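Local coordinates for methylated-DNA--protein-cysteine methyltransferase (PDB 1MGT) that repairs O6-methylguanine and O4-methylthymine in DNA by transferring the methyl group to one of its own cysteines, a suicide reaction that irreversibly inactivates the enzyme, at residues V67-L71 / P136-P140; K105-V109 / L164-V169; G22-G26 / R82-E87; R12-I16 / A28-R33. All blocks are in the same frame, centred on the assembly; numbering follows the deposited sequence.

Contact 1 of 4, residues V67-L71 / P136-P140; sequences VFKVL and PIVVP
Ile137 carries its CG2 branch anti to the backbone N and its CG1 branch anti to the carbonyl carbon (chi1 -54°), and this fork lets it work on two residues of helix 63-71 at once. CG2 comes down on the helix at Leu71, 3.9 Å from Leu71 CB. The other branch runs on through an extended chi2 of 165° to put CD1 against Val67 CG1 at 3.8 Å, with Leu71 CD1 also touching Ile137 CD1 at 4.0 Å. Val67 meets the isoleucine at about a right angle, using the methyl that its own torsion turns anti to its backbone N. That same methyl, CG1, reaches Val138 CG1 at 4.2 Å, while Val70 looks across with its CG1 at 4.4 Å from Val138 CG1. The side-chain contacts are all apolar and the touching residues all buried. Ile137 and Val138 stand just ahead of the Pro-Cys-His-Arg signature of this family, whose Cys141 is the inferred methyl acceptor; the contact therefore packs the residues leading to it against helix 63-71. Round about, Val67 and Val138 both rest on Ile27 of strand 24-30, Ile137 on Phe29 of the same strand, and Val67 also touches Ile16 and Val18 of strand 12-20.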
loop_
_atom_site.group_PDB
_atom_site.type_symbol
_atom_site.label_atom_id
_atom_site.label_comp_id
_atom_site.label_asym_id
_atom_site.label_seq_id
_atom_site.Cartn_x
_atom_site.Cartn_y
_atom_site.Cartn_z
ATOM N N VAL A 67 -2.578 4.171 -9.635
ATOM C CA VAL A 67 -2.007 4.236 -8.302
ATOM C C VAL A 67 -1.400 5.626 -8.079
ATOM O O VAL A 67 -1.593 6.222 -7.021
ATOM C CB VAL A 67 -0.989 3.138 -8.028
ATOM C CG1 VAL A 67 -0.318 3.329 -6.670
ATOM C CG2 VAL A 67 -1.646 1.760 -8.127
ATOM N N PHE A 68 -0.674 6.194 -9.056
ATOM C CA PHE A 68 -0.106 7.519 -8.919
ATOM C C PHE A 68 -1.200 8.572 -8.683
ATOM O O PHE A 68 -0.981 9.504 -7.899
ATOM C CB PHE A 68 0.693 7.892 -10.182
ATOM C CG PHE A 68 1.365 9.237 -10.087
ATOM C CD1 PHE A 68 2.406 9.452 -9.225
ATOM C CD2 PHE A 68 0.911 10.268 -10.906
ATOM C CE1 PHE A 68 3.021 10.690 -9.143
ATOM C CE2 PHE A 68 1.521 11.514 -10.839
ATOM C CZ PHE A 68 2.564 11.718 -9.959
ATOM N N LYS A 69 -2.340 8.429 -9.350
ATOM C CA LYS A 69 -3.452 9.367 -9.161
ATOM C C LYS A 69 -3.962 9.293 -7.719
ATOM O O LYS A 69 -4.368 10.334 -7.178
ATOM C CB LYS A 69 -4.585 9.059 -10.129
ATOM C CG LYS A 69 -4.281 9.602 -11.541
ATOM C CD LYS A 69 -5.406 9.167 -12.465
ATOM C CE LYS A 69 -5.164 9.583 -13.913
ATOM N NZ LYS A 69 -6.387 9.237 -14.718
ATOM N N VAL A 70 -3.958 8.095 -7.118
ATOM C CA VAL A 70 -4.394 8.042 -5.703
ATOM C C VAL A 70 -3.347 8.724 -4.843
ATOM O O VAL A 70 -3.620 9.511 -3.921
ATOM C CB VAL A 70 -4.564 6.560 -5.271
ATOM C CG1 VAL A 70 -4.832 6.478 -3.770
ATOM C CG2 VAL A 70 -5.701 5.950 -6.062
ATOM N N LEU A 71 -2.053 8.461 -5.095
ATOM C CA LEU A 71 -0.965 9.040 -4.356
ATOM C C LEU A 71 -1.028 10.577 -4.329
ATOM O O LEU A 71 -0.813 11.159 -3.257
ATOM C CB LEU A 71 0.397 8.647 -4.994
ATOM C CG LEU A 71 1.659 8.918 -4.179
ATOM C CD1 LEU A 71 2.797 7.968 -4.606
ATOM C CD2 LEU A 71 2.136 10.347 -4.348
ATOM N N PRO A 136 0.165 -1.054 -0.605
ATOM C CA PRO A 136 0.596 0.264 -0.087
ATOM C C PRO A 136 0.074 1.334 -1.021
ATOM O O PRO A 136 -0.275 1.129 -2.206
ATOM C CB PRO A 136 2.094 0.207 -0.062
ATOM C CG PRO A 136 2.465 -0.854 -1.052
ATOM C CD PRO A 136 1.364 -1.880 -0.937
ATOM N N ILE A 137 -0.022 2.565 -0.502
ATOM C CA ILE A 137 -0.539 3.725 -1.172
ATOM C C ILE A 137 -2.065 3.695 -1.222
ATOM O O ILE A 137 -2.736 4.526 -0.585
ATOM C CB ILE A 137 0.014 4.052 -2.562
ATOM C CG1 ILE A 137 1.552 4.144 -2.530
ATOM C CG2 ILE A 137 -0.583 5.367 -3.103
ATOM C CD1 ILE A 137 2.145 4.111 -3.937
ATOM N N VAL A 138 -2.648 2.759 -1.938
ATOM C CA VAL A 138 -4.095 2.660 -2.078
ATOM C C VAL A 138 -4.731 2.288 -0.741
ATOM O O VAL A 138 -5.737 2.950 -0.419
ATOM C CB VAL A 138 -4.481 1.750 -3.239
ATOM C CG1 VAL A 138 -3.793 2.283 -4.519
ATOM C CG2 VAL A 138 -4.005 0.336 -3.005
ATOM N N VAL A 139 -4.225 1.312 -0.037
ATOM C CA VAL A 139 -4.770 0.972 1.335
ATOM C C VAL A 139 -3.804 1.823 2.144
ATOM O O VAL A 139 -2.573 1.592 2.139
ATOM C CB VAL A 139 -4.668 -0.523 1.626
ATOM C CG1 VAL A 139 -4.817 -0.800 3.124
ATOM C CG2 VAL A 139 -5.765 -1.261 0.850
ATOM N N PRO A 140 -4.280 2.919 2.721
ATOM C CA PRO A 140 -3.382 3.855 3.365
ATOM C C PRO A 140 -2.783 3.562 4.674
ATOM O O PRO A 140 -2.968 4.347 5.654
ATOM C CB PRO A 140 -4.225 5.153 3.298
ATOM C CG PRO A 140 -5.593 4.638 3.630
ATOM C CD PRO A 140 -5.693 3.357 2.784
#

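Contact 2 of 4, residues K105-V109 / L164-V169; sequences KRGSV and LEIEGV
Arg106 lies over Glu167, whose CG sits 3.7 Å above the centre of the guanidinium plane. With Arg106 CG anti to the backbone N (chi1 -167°) and the chain extended to NE, the guanidinium is carried past Glu167 to Ile166 CG2, 3.5 Å from Arg106 NH2, and that nitrogen bonds to Leu71 O. The salt bridge from Arg106 NH1 to Glu167 OE1 is long, 3.7 Å, and purely electrostatic, the oxygen lying well out of the guanidinium plane. The carboxylate's stronger partners are Arg143 and His142, recalling the glutamate-histidine pairing beside the active-site cysteine in related alkyltransferases. With an alanine for this arginine, Leu71 O is likely to lose its donor and Glu167 CG the flat group packed on it. Two turns meet here: a type II turn, Lys105 to Ser108, and the Schellman motif ending helix 157-166 at Gly168. Between them Gly107 CA makes a CA-H...O contact of 3.5 Å to Glu167 O. One water links them, accepting from Gly107 N at 2.6 Å and donating to Ser108 O and, at 2.7 Å, to Glu167 OE2. The apolar part is Val109 CG1, which touches Val169 CG1 at 4.0 Å and Leu164 CD2 at 4.1 Å, crossing the leucine side chain at about a right angle.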
loop_
_atom_site.group_PDB
_atom_site.type_symbol
_atom_site.label_atom_id
_atom_site.label_comp_id
_atom_site.label_asym_id
_atom_site.label_seq_id
_atom_site.Cartn_x
_atom_site.Cartn_y
_atom_site.Cartn_z
ATOM N N LYS A 105 -9.335 9.338 6.318
ATOM C CA LYS A 105 -9.216 10.226 5.179
ATOM C C LYS A 105 -7.879 10.885 4.957
ATOM O O LYS A 105 -7.087 11.105 5.858
ATOM C CB LYS A 105 -10.288 11.342 5.287
ATOM C CG LYS A 105 -11.690 10.857 5.547
ATOM C CD LYS A 105 -12.288 10.037 4.436
ATOM C CE LYS A 105 -13.605 9.389 4.859
ATOM N NZ LYS A 105 -14.651 10.443 5.092
ATOM N N ARG A 106 -7.654 11.237 3.689
ATOM C CA ARG A 106 -6.422 11.931 3.306
ATOM C C ARG A 106 -6.294 13.220 4.129
ATOM O O ARG A 106 -7.279 13.962 4.209
ATOM C CB ARG A 106 -6.558 12.282 1.819
ATOM C CG ARG A 106 -5.247 12.729 1.187
ATOM C CD ARG A 106 -5.526 13.106 -0.294
ATOM N NE ARG A 106 -4.276 13.653 -0.846
ATOM C CZ ARG A 106 -3.355 12.859 -1.408
ATOM N NH1 ARG A 106 -3.575 11.555 -1.484
ATOM N NH2 ARG A 106 -2.257 13.426 -1.872
ATOM N N GLY A 107 -5.141 13.449 4.717
ATOM C CA GLY A 107 -4.920 14.645 5.535
ATOM C C GLY A 107 -5.068 14.324 7.020
ATOM O O GLY A 107 -4.817 15.188 7.873
ATOM N N SER A 108 -5.470 13.092 7.344
ATOM C CA SER A 108 -5.611 12.707 8.741
ATOM C C SER A 108 -4.821 11.430 9.001
ATOM O O SER A 108 -4.336 10.808 8.041
ATOM C CB SER A 108 -7.080 12.507 9.143
ATOM O OG SER A 108 -7.515 11.237 8.631
ATOM N N VAL A 109 -4.648 11.093 10.270
ATOM C CA VAL A 109 -3.911 9.914 10.693
ATOM C C VAL A 109 -4.707 9.216 11.803
ATOM O O VAL A 109 -5.758 9.731 12.202
ATOM C CB VAL A 109 -2.502 10.211 11.209
ATOM C CG1 VAL A 109 -1.619 10.874 10.131
ATOM C CG2 VAL A 109 -2.564 11.118 12.446
ATOM N N LEU A 164 3.115 11.167 3.842
ATOM C CA LEU A 164 2.372 12.067 4.762
ATOM C C LEU A 164 2.521 13.512 4.351
ATOM O O LEU A 164 1.553 14.286 4.384
ATOM C CB LEU A 164 2.801 11.831 6.210
ATOM C CG LEU A 164 2.320 10.459 6.760
ATOM C CD1 LEU A 164 2.946 10.149 8.106
ATOM C CD2 LEU A 164 0.794 10.438 6.830
ATOM N N GLU A 165 3.718 13.902 3.938
ATOM C CA GLU A 165 3.967 15.280 3.521
ATOM C C GLU A 165 3.107 15.687 2.352
ATOM O O GLU A 165 2.486 16.764 2.315
ATOM C CB GLU A 165 5.465 15.448 3.199
ATOM C CG GLU A 165 5.719 16.751 2.430
ATOM C CD GLU A 165 7.177 17.153 2.425
ATOM O OE1 GLU A 165 7.435 18.378 2.510
ATOM O OE2 GLU A 165 8.047 16.258 2.339
ATOM N N ILE A 166 3.006 14.806 1.357
ATOM C CA ILE A 166 2.215 14.994 0.159
ATOM C C ILE A 166 0.745 15.193 0.475
ATOM O O ILE A 166 -0.001 15.881 -0.225
ATOM C CB ILE A 166 2.383 13.723 -0.721
ATOM C CG1 ILE A 166 3.693 13.798 -1.506
ATOM C CG2 ILE A 166 1.198 13.457 -1.611
ATOM C CD1 ILE A 166 3.652 14.643 -2.757
ATOM N N GLU A 167 0.269 14.514 1.521
ATOM C CA GLU A 167 -1.113 14.598 1.946
ATOM C C GLU A 167 -1.386 15.777 2.883
ATOM O O GLU A 167 -2.527 15.927 3.347
ATOM C CB GLU A 167 -1.486 13.275 2.677
ATOM C CG GLU A 167 -1.500 12.116 1.685
ATOM C CD GLU A 167 -1.883 10.778 2.264
ATOM O OE1 GLU A 167 -2.088 9.816 1.477
ATOM O OE2 GLU A 167 -1.998 10.660 3.507
ATOM N N GLY A 168 -0.393 16.557 3.217
ATOM C CA GLY A 168 -0.525 17.722 4.065
ATOM C C GLY A 168 -0.477 17.486 5.554
ATOM O O GLY A 168 -0.993 18.321 6.324
ATOM N N VAL A 169 0.117 16.392 5.990
ATOM C CA VAL A 169 0.240 16.075 7.406
ATOM C C VAL A 169 1.626 16.527 7.881
ATOM O O VAL A 169 2.634 15.965 7.376
ATOM C CB VAL A 169 0.076 14.576 7.689
ATOM C CG1 VAL A 169 0.269 14.263 9.160
ATOM C CG2 VAL A 169 -1.274 14.088 7.189
HETATM O O HOH W 1 -3.295 11.782 5.628
#

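Contact 3 of 4, residues G22-G26 / R82-E87; sequences GRVQG and RELSFE
Val24 O is gripped twice by one residue: Ser85 N and Ser85 OG both donate to it, each at 2.9 Å. The amide arrives in the carbonyl plane on a lone pair, whereas the hydroxyl comes from above that plane, 38° out of it. With the return bond from Val24 N to Glu83 O, 2.8 Å and nearly straight, these make a single beta bridge between Val24 and Leu84, by which the 82-87 loop fastens to the start of strand 24-30, an outer strand of the N-terminal sheet. On that strand Gln25 and Gly26 form a classic bulge opposite Ile19. Ser85 OG also accepts from Glu87 N, an ST turn; a chi1 of 74° sets the hydroxyl between its own N and carbonyl carbon, within reach of both partners. Leu84 lies alongside Val24, CD2 to CB 4.1 Å. Outside, Arg23 bends at chi3 and lays its guanidinium across the loop backbone, with Ser85 CA 3.6 Å above the centre of its plane. At the far end Gln25 NE2 donates to Glu87 OE1 at 2.9 Å, and also to Ser53 O. A leucine in place of Gln25 would probably leave Glu87 OE1 and Ser53 O without this shared donor. The bond to Glu87 OE1 is straight and reaches its syn side, tilted 32° out of the carboxylate plane, with the amide plane nearly perpendicular to the carboxylate.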
loop_
_atom_site.group_PDB
_atom_site.type_symbol
_atom_site.label_atom_id
_atom_site.label_comp_id
_atom_site.label_asym_id
_atom_site.label_seq_id
_atom_site.Cartn_x
_atom_site.Cartn_y
_atom_site.Cartn_z
ATOM N N GLY A 22 -5.822 -9.720 -14.075
ATOM C CA GLY A 22 -7.326 -9.606 -14.027
ATOM C C GLY A 22 -7.698 -8.436 -13.108
ATOM O O GLY A 22 -8.488 -7.566 -13.492
ATOM N N ARG A 23 -7.184 -8.444 -11.898
ATOM C CA ARG A 23 -7.368 -7.415 -10.876
ATOM C C ARG A 23 -5.987 -7.280 -10.200
ATOM O O ARG A 23 -5.105 -8.117 -10.448
ATOM C CB ARG A 23 -8.462 -7.740 -9.886
ATOM C CG ARG A 23 -9.868 -7.300 -10.301
ATOM C CD ARG A 23 -10.852 -7.534 -9.136
ATOM N NE ARG A 23 -10.769 -8.936 -8.736
ATOM C CZ ARG A 23 -11.458 -9.564 -7.796
ATOM N NH1 ARG A 23 -12.357 -8.931 -7.056
ATOM N NH2 ARG A 23 -11.245 -10.865 -7.582
ATOM N N VAL A 24 -5.794 -6.268 -9.374
ATOM C CA VAL A 24 -4.511 -6.074 -8.702
ATOM C C VAL A 24 -4.218 -7.088 -7.629
ATOM O O VAL A 24 -4.992 -7.407 -6.738
ATOM C CB VAL A 24 -4.436 -4.633 -8.142
ATOM C CG1 VAL A 24 -3.161 -4.443 -7.328
ATOM C CG2 VAL A 24 -4.562 -3.604 -9.256
ATOM N N GLN A 25 -2.997 -7.653 -7.661
ATOM C CA GLN A 25 -2.526 -8.622 -6.717
ATOM C C GLN A 25 -1.515 -7.998 -5.745
ATOM O O GLN A 25 -1.317 -8.493 -4.639
ATOM C CB GLN A 25 -1.794 -9.774 -7.466
ATOM C CG GLN A 25 -2.780 -10.629 -8.285
ATOM C CD GLN A 25 -2.042 -11.718 -9.058
ATOM O OE1 GLN A 25 -1.165 -11.378 -9.840
ATOM N NE2 GLN A 25 -2.373 -12.992 -8.841
ATOM N N GLY A 26 -0.814 -6.956 -6.218
ATOM C CA GLY A 26 0.185 -6.366 -5.289
ATOM C C GLY A 26 0.719 -5.071 -5.857
ATOM O O GLY A 26 0.738 -4.843 -7.079
ATOM N N ARG A 82 -12.349 -1.513 -5.679
ATOM C CA ARG A 82 -12.866 -2.451 -6.668
ATOM C C ARG A 82 -11.812 -3.044 -7.599
ATOM O O ARG A 82 -12.084 -4.065 -8.240
ATOM C CB ARG A 82 -13.914 -1.700 -7.528
ATOM C CG ARG A 82 -13.427 -0.311 -7.867
ATOM C CD ARG A 82 -12.941 -0.142 -9.287
ATOM N NE ARG A 82 -13.951 0.465 -10.150
ATOM C CZ ARG A 82 -15.164 0.014 -10.406
ATOM N NH1 ARG A 82 -15.976 0.700 -11.228
ATOM N NH2 ARG A 82 -15.624 -1.107 -9.873
ATOM N N GLU A 83 -10.643 -2.429 -7.695
ATOM C CA GLU A 83 -9.583 -2.946 -8.552
ATOM C C GLU A 83 -8.741 -4.015 -7.848
ATOM O O GLU A 83 -7.948 -4.689 -8.515
ATOM C CB GLU A 83 -8.621 -1.823 -8.941
ATOM C CG GLU A 83 -9.244 -0.549 -9.452
ATOM C CD GLU A 83 -9.661 -0.637 -10.906
ATOM O OE1 GLU A 83 -9.509 -1.721 -11.508
ATOM O OE2 GLU A 83 -10.142 0.388 -11.429
ATOM N N LEU A 84 -8.881 -4.161 -6.541
ATOM C CA LEU A 84 -8.098 -5.112 -5.765
ATOM C C LEU A 84 -8.620 -6.521 -5.772
ATOM O O LEU A 84 -9.811 -6.744 -5.538
ATOM C CB LEU A 84 -8.001 -4.621 -4.293
ATOM C CG LEU A 84 -7.456 -3.191 -4.157
ATOM C CD1 LEU A 84 -7.433 -2.766 -2.686
ATOM C CD2 LEU A 84 -6.058 -3.071 -4.756
ATOM N N SER A 85 -7.743 -7.517 -5.971
ATOM C CA SER A 85 -8.244 -8.886 -5.973
ATOM C C SER A 85 -8.415 -9.488 -4.599
ATOM O O SER A 85 -9.193 -10.448 -4.443
ATOM C CB SER A 85 -7.268 -9.799 -6.757
ATOM O OG SER A 85 -6.127 -9.977 -5.923
ATOM N N PHE A 86 -7.701 -9.025 -3.577
ATOM C CA PHE A 86 -7.712 -9.573 -2.246
ATOM C C PHE A 86 -7.199 -11.008 -2.226
ATOM O O PHE A 86 -7.476 -11.754 -1.288
ATOM C CB PHE A 86 -9.046 -9.462 -1.480
ATOM C CG PHE A 86 -9.226 -8.009 -1.064
ATOM C CD1 PHE A 86 -10.040 -7.175 -1.783
ATOM C CD2 PHE A 86 -8.522 -7.539 0.041
ATOM C CE1 PHE A 86 -10.203 -5.841 -1.435
ATOM C CE2 PHE A 86 -8.684 -6.203 0.381
ATOM C CZ PHE A 86 -9.502 -5.374 -0.334
ATOM N N GLU A 87 -6.437 -11.412 -3.252
ATOM C CA GLU A 87 -5.874 -12.761 -3.256
ATOM C C GLU A 87 -4.734 -12.770 -2.233
ATOM O O GLU A 87 -3.972 -11.798 -2.193
ATOM C CB GLU A 87 -5.289 -13.101 -4.646
ATOM C CG GLU A 87 -6.350 -13.351 -5.702
ATOM C CD GLU A 87 -5.784 -13.588 -7.097
ATOM O OE1 GLU A 87 -4.602 -13.897 -7.270
ATOM O OE2 GLU A 87 -6.521 -13.456 -8.090
HETATM O O HOH W 2 -3.626 -9.652 -3.735
#

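Contact 4 of 4, residues R12-I16 / A28-R33; sequences RVVWI and AFAFDR
Trp15 and Ala30 form a hydrogen-bonded pair of the antiparallel hairpin made by strands 12-20 and 24-30, and the close packing centres on them and on Ile16 and Phe29, the non-hydrogen-bonded pair next to it. Trp15 N gives Ala30 O a straight 2.8 Å bond; Ala30 N returns one to Trp15 O at 3.0 Å, and Phe29 CA adds a CA-H...O contact to the same Trp15 O. On the buried face, Ile16 CG1 leans on Phe29 CB at 4.2 Å and Val14 CG1 meets Phe29 CD1 at the same distance. Phe29 takes chi1 76°, with CG between its N and carbonyl carbon, and its ring moves off toward Ile137 and helix 157-166. On this face too, beside that helix, Phe31, just past the end of strand 24-30, takes the Arg12 guanidinium flat on its ring, planes 17° apart, with Arg12 CZ 4.3 Å from the ring centroid. The Trp15 face is more open. There the exposed Arg33, extended from CG to NE, sets its CB 3.7 Å from the centre of the six-membered ring of Trp15, almost on the ring normal, a CH-pi contact. Asp32, between Phe31 and Arg33 in sequence, is the N-cap of helix 33-49 and bonds to Thr35. Arg33 thus covers a tryptophan face with aliphatic CH groups, whereas Arg12 lays a flat cation on Phe31, whose pi electrons would probably favour the charge.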
loop_
_atom_site.group_PDB
_atom_site.type_symbol
_atom_site.label_atom_id
_atom_site.label_comp_id
_atom_site.label_asym_id
_atom_site.label_seq_id
_atom_site.Cartn_x
_atom_site.Cartn_y
_atom_site.Cartn_z
ATOM N N ARG A 12 11.507 14.988 -6.913
ATOM C CA ARG A 12 11.631 13.581 -6.502
ATOM C C ARG A 12 11.152 12.672 -7.629
ATOM O O ARG A 12 10.369 13.081 -8.482
ATOM C CB ARG A 12 10.792 13.301 -5.250
ATOM C CG ARG A 12 11.103 14.272 -4.108
ATOM C CD ARG A 12 10.818 13.594 -2.761
ATOM N NE ARG A 12 11.823 12.573 -2.495
ATOM C CZ ARG A 12 12.243 12.174 -1.299
ATOM N NH1 ARG A 12 11.750 12.716 -0.193
ATOM N NH2 ARG A 12 13.166 11.218 -1.231
ATOM N N VAL A 13 11.630 11.430 -7.587
ATOM C CA VAL A 13 11.207 10.468 -8.606
ATOM C C VAL A 13 10.587 9.300 -7.827
ATOM O O VAL A 13 11.195 8.943 -6.817
ATOM C CB VAL A 13 12.367 9.975 -9.471
ATOM C CG1 VAL A 13 11.949 8.787 -10.310
ATOM C CG2 VAL A 13 12.806 11.106 -10.435
ATOM N N VAL A 14 9.429 8.851 -8.217
ATOM C CA VAL A 14 8.797 7.724 -7.532
ATOM C C VAL A 14 8.560 6.604 -8.570
ATOM O O VAL A 14 7.948 6.869 -9.597
ATOM C CB VAL A 14 7.418 8.100 -6.943
ATOM C CG1 VAL A 14 6.748 6.901 -6.309
ATOM C CG2 VAL A 14 7.599 9.188 -5.862
ATOM N N TRP A 15 8.999 5.405 -8.246
ATOM C CA TRP A 15 8.797 4.249 -9.125
ATOM C C TRP A 15 7.631 3.429 -8.557
ATOM O O TRP A 15 7.643 3.195 -7.344
ATOM C CB TRP A 15 10.062 3.364 -9.068
ATOM C CG TRP A 15 11.178 3.952 -9.891
ATOM C CD1 TRP A 15 12.098 4.876 -9.521
ATOM C CD2 TRP A 15 11.452 3.620 -11.258
ATOM N NE1 TRP A 15 12.935 5.155 -10.578
ATOM C CE2 TRP A 15 12.567 4.395 -11.652
ATOM C CE3 TRP A 15 10.853 2.749 -12.173
ATOM C CZ2 TRP A 15 13.100 4.308 -12.935
ATOM C CZ3 TRP A 15 11.394 2.674 -13.455
ATOM C CH2 TRP A 15 12.503 3.455 -13.813
ATOM N N ILE A 16 6.683 3.031 -9.373
ATOM C CA ILE A 16 5.548 2.248 -8.876
ATOM C C ILE A 16 5.479 0.928 -9.670
ATOM O O ILE A 16 5.594 0.979 -10.893
ATOM C CB ILE A 16 4.243 3.037 -9.008
ATOM C CG1 ILE A 16 4.239 4.263 -8.056
ATOM C CG2 ILE A 16 3.028 2.173 -8.684
ATOM C CD1 ILE A 16 3.044 5.186 -8.335
ATOM N N ALA A 28 3.969 -2.021 -5.153
ATOM C CA ALA A 28 5.171 -1.662 -4.422
ATOM C C ALA A 28 5.618 -0.289 -4.968
ATOM O O ALA A 28 5.266 0.098 -6.063
ATOM C CB ALA A 28 6.325 -2.638 -4.540
ATOM N N PHE A 29 6.418 0.429 -4.169
ATOM C CA PHE A 29 6.900 1.720 -4.661
ATOM C C PHE A 29 8.255 1.990 -4.000
ATOM O O PHE A 29 8.570 1.412 -2.970
ATOM C CB PHE A 29 5.964 2.873 -4.471
ATOM C CG PHE A 29 5.879 3.433 -3.079
ATOM C CD1 PHE A 29 6.512 4.625 -2.772
ATOM C CD2 PHE A 29 5.171 2.760 -2.099
ATOM C CE1 PHE A 29 6.426 5.168 -1.490
ATOM C CE2 PHE A 29 5.086 3.302 -0.818
ATOM C CZ PHE A 29 5.717 4.492 -0.530
ATOM N N ALA A 30 9.023 2.865 -4.651
ATOM C CA ALA A 30 10.349 3.165 -4.086
ATOM C C ALA A 30 10.867 4.407 -4.836
ATOM O O ALA A 30 10.243 4.844 -5.809
ATOM C CB ALA A 30 11.293 1.997 -4.325
ATOM N N PHE A 31 12.001 4.916 -4.390
ATOM C CA PHE A 31 12.558 6.099 -5.081
ATOM C C PHE A 31 13.573 5.732 -6.143
ATOM O O PHE A 31 14.148 6.644 -6.766
ATOM C CB PHE A 31 13.211 7.001 -4.037
ATOM C CG PHE A 31 12.250 7.510 -2.998
ATOM C CD1 PHE A 31 12.542 7.348 -1.653
ATOM C CD2 PHE A 31 11.102 8.167 -3.394
ATOM C CE1 PHE A 31 11.646 7.846 -0.701
ATOM C CE2 PHE A 31 10.213 8.663 -2.445
ATOM C CZ PHE A 31 10.507 8.497 -1.106
ATOM N N ASP A 32 13.817 4.440 -6.364
ATOM C CA ASP A 32 14.782 4.034 -7.405
ATOM C C ASP A 32 14.318 2.671 -7.927
ATOM O O ASP A 32 13.636 1.947 -7.194
ATOM C CB ASP A 32 16.196 4.033 -6.888
ATOM C CG ASP A 32 16.487 2.956 -5.865
ATOM O OD1 ASP A 32 16.389 3.253 -4.663
ATOM O OD2 ASP A 32 16.814 1.819 -6.273
ATOM N N ARG A 33 14.644 2.330 -9.162
ATOM C CA ARG A 33 14.157 1.060 -9.727
ATOM C C ARG A 33 14.694 -0.179 -9.065
ATOM O O ARG A 33 13.976 -1.189 -8.948
ATOM C CB ARG A 33 14.403 1.068 -11.253
ATOM C CG ARG A 33 13.778 -0.107 -11.975
ATOM C CD ARG A 33 14.068 -0.134 -13.474
ATOM N NE ARG A 33 13.117 -1.020 -14.157
ATOM C CZ ARG A 33 13.163 -2.343 -14.174
ATOM N NH1 ARG A 33 14.114 -3.037 -13.559
ATOM N NH2 ARG A 33 12.213 -3.016 -14.834
#

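In the fold
Contact 1 is the core of the set: all its touching residues are buried, its side-chain packing is apolar, and it joins the N-terminal domain to the DNA-binding domain near the inferred nucleophile Cys141. Contact 2 lies at the surface, within the DNA-binding domain, and depends on charge, water and turns. Contacts 3 and 4 are partly buried and use opposite ends of strand 24-30, their centres about 21 Å apart. Contact 3 fixes a loop mainly by polar bonds, whereas contact 4 pairs two strands and adds cation-pi and CH-pi packing. Contacts 2 and 4 both touch contact 1, whereas 2 and 3 lie on opposite sides of the chain's centre.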